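Endoglucanase (Clostridium thermocellum, PDB 2C26) probably acts in cellulose breakdown as part of a multidomain cellulase, of which this chain is a piece carrying a calcium-binding PKD domain followed by a beta-sandwich domain. Local coordinates at residues 29-34 / 42-47; 9-14 / 33-38. All coordinates share one frame; numbering follows the deposited sequence.

Contact 1. Residues 29-34 / 42-47; sequences FNASNS and AYYVWD. Unlike the reference sequence in segment 42-47: Val45 (reference Ala). With EDO (1,2-ethanediol), chain K.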
loop_
_atom_site.group_PDB
_atom_site.type_symbol
_atom_site.label_atom_id
_atom_site.label_comp_id
_atom_site.label_asym_id
_atom_site.label_seq_id
_atom_site.Cartn_x
_atom_site.Cartn_y
_atom_site.Cartn_z
ATOM N N PHE A 29 -27.588 -2.209 -5.656
ATOM C CA PHE A 29 -27.527 -1.219 -4.575
ATOM C C PHE A 29 -28.758 -1.387 -3.692
ATOM O O PHE A 29 -29.884 -1.515 -4.185
ATOM C CB PHE A 29 -27.450 0.204 -5.137
ATOM C CG PHE A 29 -26.231 0.454 -5.981
ATOM C CD1 PHE A 29 -26.252 0.202 -7.362
ATOM C CD2 PHE A 29 -25.050 0.928 -5.401
ATOM C CE1 PHE A 29 -25.113 0.431 -8.156
ATOM C CE2 PHE A 29 -23.903 1.159 -6.182
ATOM C CZ PHE A 29 -23.940 0.905 -7.562
ATOM N N ASN A 30 -28.542 -1.391 -2.385
ATOM C CA ASN A 30 -29.601 -1.758 -1.450
ATOM C C ASN A 30 -29.737 -0.700 -0.359
ATOM O O ASN A 30 -28.922 -0.627 0.562
ATOM C CB ASN A 30 -29.304 -3.139 -0.851
ATOM C CG ASN A 30 -30.455 -3.683 -0.023
ATOM O OD1 ASN A 30 -31.151 -2.938 0.663
ATOM N ND2 ASN A 30 -30.661 -4.995 -0.086
ATOM N N ALA A 31 -30.771 0.120 -0.482
ATOM C CA ALA A 31 -31.030 1.205 0.465
ATOM C C ALA A 31 -32.045 0.823 1.548
ATOM O O ALA A 31 -32.649 1.698 2.159
ATOM C CB ALA A 31 -31.497 2.450 -0.303
ATOM N N SER A 32 -32.236 -0.474 1.793
ATOM C CA SER A 32 -33.330 -0.928 2.667
ATOM C C SER A 32 -33.180 -0.557 4.147
ATOM O O SER A 32 -34.151 -0.623 4.897
ATOM C CB SER A 32 -33.588 -2.425 2.518
ATOM O OG SER A 32 -32.404 -3.141 2.798
ATOM N N ASN A 33 -31.981 -0.156 4.561
ATOM C CA ASN A 33 -31.803 0.348 5.924
ATOM C C ASN A 33 -32.128 1.832 6.062
ATOM O O ASN A 33 -32.127 2.371 7.167
ATOM C CB ASN A 33 -30.416 0.002 6.477
ATOM C CG ASN A 33 -30.280 -1.483 6.834
ATOM O OD1 ASN A 33 -29.171 -2.018 6.893
ATOM N ND2 ASN A 33 -31.404 -2.144 7.083
ATOM N N SER A 34 -32.427 2.488 4.936
ATOM C CA SER A 34 -32.951 3.848 4.962
ATOM C C SER A 34 -34.337 3.805 5.579
ATOM O O SER A 34 -35.054 2.822 5.421
ATOM C CB SER A 34 -33.043 4.458 3.555
ATOM O OG SER A 34 -31.800 4.452 2.901
ATOM N N ALA A 42 -40.685 8.554 0.126
ATOM C CA ALA A 42 -41.392 8.767 -1.139
ATOM C C ALA A 42 -40.512 8.546 -2.372
ATOM O O ALA A 42 -41.008 8.112 -3.410
ATOM C CB ALA A 42 -41.998 10.157 -1.179
ATOM N N TYR A 43 -39.227 8.881 -2.272
ATOM C CA TYR A 43 -38.298 8.747 -3.402
ATOM C C TYR A 43 -36.954 8.172 -2.973
ATOM O O TYR A 43 -36.388 8.606 -1.970
ATOM C CB TYR A 43 -38.046 10.108 -4.089
ATOM C CG TYR A 43 -39.241 10.689 -4.820
ATOM C CD1 TYR A 43 -40.153 11.503 -4.151
ATOM C CD2 TYR A 43 -39.449 10.440 -6.187
ATOM C CE1 TYR A 43 -41.254 12.037 -4.805
ATOM C CE2 TYR A 43 -40.552 10.980 -6.858
ATOM C CZ TYR A 43 -41.449 11.775 -6.150
ATOM O OH TYR A 43 -42.545 12.324 -6.767
ATOM N N TYR A 44 -36.460 7.190 -3.725
ATOM C CA TYR A 44 -35.045 6.823 -3.708
ATOM C C TYR A 44 -34.458 7.323 -5.020
ATOM O O TYR A 44 -34.791 6.790 -6.087
ATOM C CB TYR A 44 -34.864 5.302 -3.632
ATOM C CG TYR A 44 -35.448 4.659 -2.410
ATOM C CD1 TYR A 44 -36.778 4.205 -2.400
ATOM C CD2 TYR A 44 -34.679 4.495 -1.256
ATOM C CE1 TYR A 44 -37.313 3.619 -1.276
ATOM C CE2 TYR A 44 -35.206 3.912 -0.125
ATOM C CZ TYR A 44 -36.519 3.474 -0.136
ATOM O OH TYR A 44 -37.038 2.885 0.996
ATOM N N VAL A 45 -33.617 8.360 -4.964
ATOM C CA VAL A 45 -32.991 8.883 -6.184
ATOM C C VAL A 45 -31.515 8.494 -6.190
ATOM O O VAL A 45 -30.794 8.734 -5.221
ATOM C CB VAL A 45 -33.172 10.430 -6.344
ATOM C CG1 VAL A 45 -32.539 10.928 -7.660
ATOM C CG2 VAL A 45 -34.639 10.817 -6.294
ATOM N N TRP A 46 -31.070 7.899 -7.288
ATOM C CA TRP A 46 -29.726 7.362 -7.378
ATOM C C TRP A 46 -28.954 8.118 -8.440
ATOM O O TRP A 46 -29.426 8.267 -9.566
ATOM C CB TRP A 46 -29.772 5.881 -7.761
ATOM C CG TRP A 46 -30.472 4.985 -6.768
ATOM C CD1 TRP A 46 -31.797 4.639 -6.769
ATOM C CD2 TRP A 46 -29.883 4.313 -5.656
ATOM N NE1 TRP A 46 -32.064 3.788 -5.728
ATOM C CE2 TRP A 46 -30.908 3.574 -5.023
ATOM C CE3 TRP A 46 -28.581 4.264 -5.124
ATOM C CZ2 TRP A 46 -30.679 2.776 -3.882
ATOM C CZ3 TRP A 46 -28.354 3.474 -3.979
ATOM C CH2 TRP A 46 -29.403 2.741 -3.377
ATOM N N ASP A 47 -27.761 8.573 -8.083
ATOM C CA ASP A 47 -26.832 9.144 -9.047
ATOM C C ASP A 47 -25.656 8.187 -9.097
ATOM O O ASP A 47 -24.955 8.008 -8.101
ATOM C CB ASP A 47 -26.386 10.552 -8.608
ATOM C CG ASP A 47 -25.416 11.204 -9.598
ATOM O OD1 ASP A 47 -24.490 10.541 -10.111
ATOM O OD2 ASP A 47 -25.571 12.398 -9.869
HETATM C C1 EDO K . -39.761 6.592 -6.261
HETATM O O1 EDO K . -38.349 6.464 -6.042
HETATM C C2 EDO K . -40.002 7.062 -7.695
HETATM O O2 EDO K . -39.776 5.978 -8.604
HETATM O O HOH W 1 -35.929 1.751 3.113
#
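Trp46 reaches across to the 29-34 segment with the six-membered half of its indole, whose CZ2, CZ3 and CH2 atoms do most of the touching. Trp46 CZ3 lies 3.6 Å from Phe29 CB, and Trp46 CZ2 comes within 3.7 Å of the methyl CB of Ala31. The planes of the Phe29 and Trp46 rings are inclined at 45°. Trp46 CG stands anti to its own carbonyl carbon (chi1 -62°), which sends the indole across the gap, while its NE1 is held by Ser56 OG and Phe14 packs edge-to-face against the ring. This is the interior of the PKD domain's two-sheet beta sandwich: Phe29 belongs to the sheet of strands 15-17, 27-30 and 60-63, Trp46 to that of 41-47 and 69-79. Toward the strand's other end the packing thins. Tyr44 meets Ala31 CB through CD2 at 3.9 Å, and Ser34 CB lies near the plane of its ring at the CE2 edge, 4.3 Å off. Beyond, a water 2.6 Å from Tyr44 OH, in the ring plane, also lies 2.7 Å from Ser34 O, bridging strand and turn. On the solvent side, where Ser32 is exposed, Asn30 OD1 accepts from Ser32 N (2.9 Å) in an Asx turn.

Contact 2. Residues 9-14 / 33-38; sequences APKAIF and NSIDED. With CA (calcium ion), chain B; EDO (1,2-ethanediol), chain H.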
loop_
_atom_site.group_PDB
_atom_site.type_symbol
_atom_site.label_atom_id
_atom_site.label_comp_id
_atom_site.label_asym_id
_atom_site.label_seq_id
_atom_site.Cartn_x
_atom_site.Cartn_y
_atom_site.Cartn_z
ATOM N N ALA A 9 -36.167 14.752 9.036
ATOM C CA ALA A 9 -35.609 14.266 7.774
ATOM C C ALA A 9 -35.309 12.765 7.877
ATOM O O ALA A 9 -35.047 12.257 8.974
ATOM C CB ALA A 9 -34.356 15.069 7.388
ATOM N N PRO A 10 -35.402 12.036 6.744
ATOM C CA PRO A 10 -35.132 10.592 6.739
ATOM C C PRO A 10 -33.660 10.191 6.936
ATOM O O PRO A 10 -32.752 10.986 6.687
ATOM C CB PRO A 10 -35.612 10.157 5.353
ATOM C CG PRO A 10 -35.458 11.419 4.499
ATOM C CD PRO A 10 -35.835 12.526 5.415
ATOM N N LYS A 11 -33.457 8.952 7.378
ATOM C CA LYS A 11 -32.154 8.303 7.406
ATOM C C LYS A 11 -31.874 7.747 6.003
ATOM O O LYS A 11 -32.666 6.974 5.491
ATOM C CB LYS A 11 -32.160 7.160 8.447
ATOM C CG LYS A 11 -30.874 6.325 8.480
ATOM C CD LYS A 11 -31.041 4.959 9.158
ATOM C CE LYS A 11 -31.266 5.080 10.649
ATOM N NZ LYS A 11 -31.428 3.736 11.274
ATOM N N ALA A 12 -30.763 8.158 5.394
ATOM C CA ALA A 12 -30.332 7.665 4.089
ATOM C C ALA A 12 -29.031 6.877 4.208
ATOM O O ALA A 12 -28.045 7.361 4.764
ATOM C CB ALA A 12 -30.157 8.821 3.102
ATOM N N ILE A 13 -29.042 5.662 3.668
ATOM C CA ILE A 13 -27.883 4.775 3.673
ATOM C C ILE A 13 -28.139 3.676 2.650
ATOM O O ILE A 13 -29.289 3.344 2.377
ATOM C CB ILE A 13 -27.599 4.169 5.094
ATOM C CG1 ILE A 13 -26.235 3.456 5.126
ATOM C CG2 ILE A 13 -28.746 3.256 5.573
ATOM C CD1 ILE A 13 -25.575 3.476 6.458
ATOM N N PHE A 14 -27.066 3.157 2.061
ATOM C CA PHE A 14 -27.124 1.980 1.205
ATOM C C PHE A 14 -25.860 1.154 1.329
ATOM O O PHE A 14 -24.817 1.646 1.779
ATOM C CB PHE A 14 -27.424 2.326 -0.278
ATOM C CG PHE A 14 -26.302 3.045 -0.996
ATOM C CD1 PHE A 14 -26.232 4.430 -0.988
ATOM C CD2 PHE A 14 -25.334 2.333 -1.704
ATOM C CE1 PHE A 14 -25.204 5.105 -1.662
ATOM C CE2 PHE A 14 -24.302 2.994 -2.375
ATOM C CZ PHE A 14 -24.236 4.375 -2.356
ATOM N N ASN A 33 -31.981 -0.156 4.561
ATOM C CA ASN A 33 -31.803 0.348 5.924
ATOM C C ASN A 33 -32.128 1.832 6.062
ATOM O O ASN A 33 -32.127 2.371 7.167
ATOM C CB ASN A 33 -30.416 0.002 6.477
ATOM C CG ASN A 33 -30.280 -1.483 6.834
ATOM O OD1 ASN A 33 -29.171 -2.018 6.893
ATOM N ND2 ASN A 33 -31.404 -2.144 7.083
ATOM N N SER A 34 -32.427 2.488 4.936
ATOM C CA SER A 34 -32.951 3.848 4.962
ATOM C C SER A 34 -34.337 3.805 5.579
ATOM O O SER A 34 -35.054 2.822 5.421
ATOM C CB SER A 34 -33.043 4.458 3.555
ATOM O OG SER A 34 -31.800 4.452 2.901
ATOM N N ILE A 35 -34.713 4.883 6.263
ATOM C CA ILE A 35 -35.999 4.952 6.954
ATOM C C ILE A 35 -36.355 6.402 7.263
ATOM O O ILE A 35 -35.486 7.219 7.582
ATOM C CB ILE A 35 -36.020 4.074 8.261
ATOM C CG1 ILE A 35 -37.342 4.214 9.031
ATOM C CG2 ILE A 35 -34.802 4.370 9.188
ATOM C CD1 ILE A 35 -37.667 3.007 9.966
ATOM N N ASP A 36 -37.639 6.712 7.161
ATOM C CA ASP A 36 -38.157 7.952 7.705
ATOM C C ASP A 36 -38.840 7.619 9.027
ATOM O O ASP A 36 -39.810 6.863 9.047
ATOM C CB ASP A 36 -39.135 8.620 6.737
ATOM C CG ASP A 36 -39.515 10.012 7.188
ATOM O OD1 ASP A 36 -38.630 10.714 7.711
ATOM O OD2 ASP A 36 -40.684 10.424 7.035
ATOM N N GLU A 37 -38.312 8.160 10.125
ATOM C CA GLU A 37 -38.760 7.779 11.473
ATOM C C GLU A 37 -40.192 8.208 11.810
ATOM O O GLU A 37 -40.868 7.551 12.604
ATOM C CB GLU A 37 -37.799 8.308 12.551
ATOM C CG GLU A 37 -36.326 7.932 12.370
ATOM C CD GLU A 37 -36.050 6.447 12.527
ATOM O OE1 GLU A 37 -36.916 5.703 13.031
ATOM O OE2 GLU A 37 -34.946 6.018 12.146
ATOM N N ASP A 38 -40.636 9.317 11.225
ATOM C CA ASP A 38 -41.944 9.896 11.536
ATOM C C ASP A 38 -42.865 9.994 10.303
ATOM O O ASP A 38 -43.825 10.768 10.302
ATOM C CB ASP A 38 -41.753 11.285 12.157
ATOM C CG ASP A 38 -41.168 12.275 11.177
ATOM O OD1 ASP A 38 -40.633 11.832 10.147
ATOM O OD2 ASP A 38 -41.256 13.492 11.413
HETATM CA CA CA B . -40.116 12.652 7.930
HETATM C C1 EDO H . -31.710 9.460 11.934
HETATM O O1 EDO H . -30.402 8.993 11.553
HETATM C C2 EDO H . -32.095 10.664 11.081
HETATM O O2 EDO H . -33.491 10.964 11.228
HETATM O O HOH W 2 -37.033 10.577 9.998
HETATM O O HOH W 3 -34.267 3.518 12.825
HETATM O O HOH W 4 -31.767 1.570 9.684
HETATM O O HOH W 5 -42.466 12.948 6.953
#
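Lys11 and Ile35 face each other as a single antiparallel hydrogen-bonded bridge: Lys11 N donates to Ile35 O at 2.7 Å, and Ile35 N returns a bond to Lys11 O at 3.0 Å. Two residues on from Lys11, Ile13 N donates to Ser34 OG (3.1 Å, 163° at the hydrogen), a side-chain addition to the bridge; Ala31 O and Ile13 O are both within reach of that hydroxyl. At the other end Asp36 grips the calcium with both carboxylate oxygens, OD1 and OD2 each at 2.5 Å; Asp38 OD1 adds a third bond, and Asn7, Gln8, Asp79 and a water complete the site. A second water, donating to Ala9 O and Asp36 OD1 and accepting from Glu37 N, ties the two loops. The Lys11 chain bends at chi3 (-69°) and crosses Ile35 at a slant, its CD 3.8 Å from Ile35 CG2. Lys11 NZ stays 4.3 Å from Glu37 OE2, too far for a salt bridge, and one water spans them. Ile13 CG2 lies alongside Asn33 CB at 3.8 Å. Main-chain bonds thus join two irregular loops, and calcium, whose positive charge would offset the acidic cluster, ties 33-38 to the residues preceding Ala9.

Both contacts belong to the PKD domain and meet at Asn33 and Ser34, where the turn that closes contact 1 runs on into the loop of contact 2. Contact 1 is core: aromatic and methyl groups span the two sheets, and a water supplies the polar bridge at its margin. Contact 2 is more exposed, lies at the calcium end of the domain and depends on backbone hydrogen bonds, solvent and metal. Phe14, at the end of 9-14, joins them by packing against Trp46 and Phe29, with Phe14 CE2 3.7 Å from Phe29 CD2. The apolar core begins at the end of the 9-14 loop, where Phe14 turns in, just before strand 15-17.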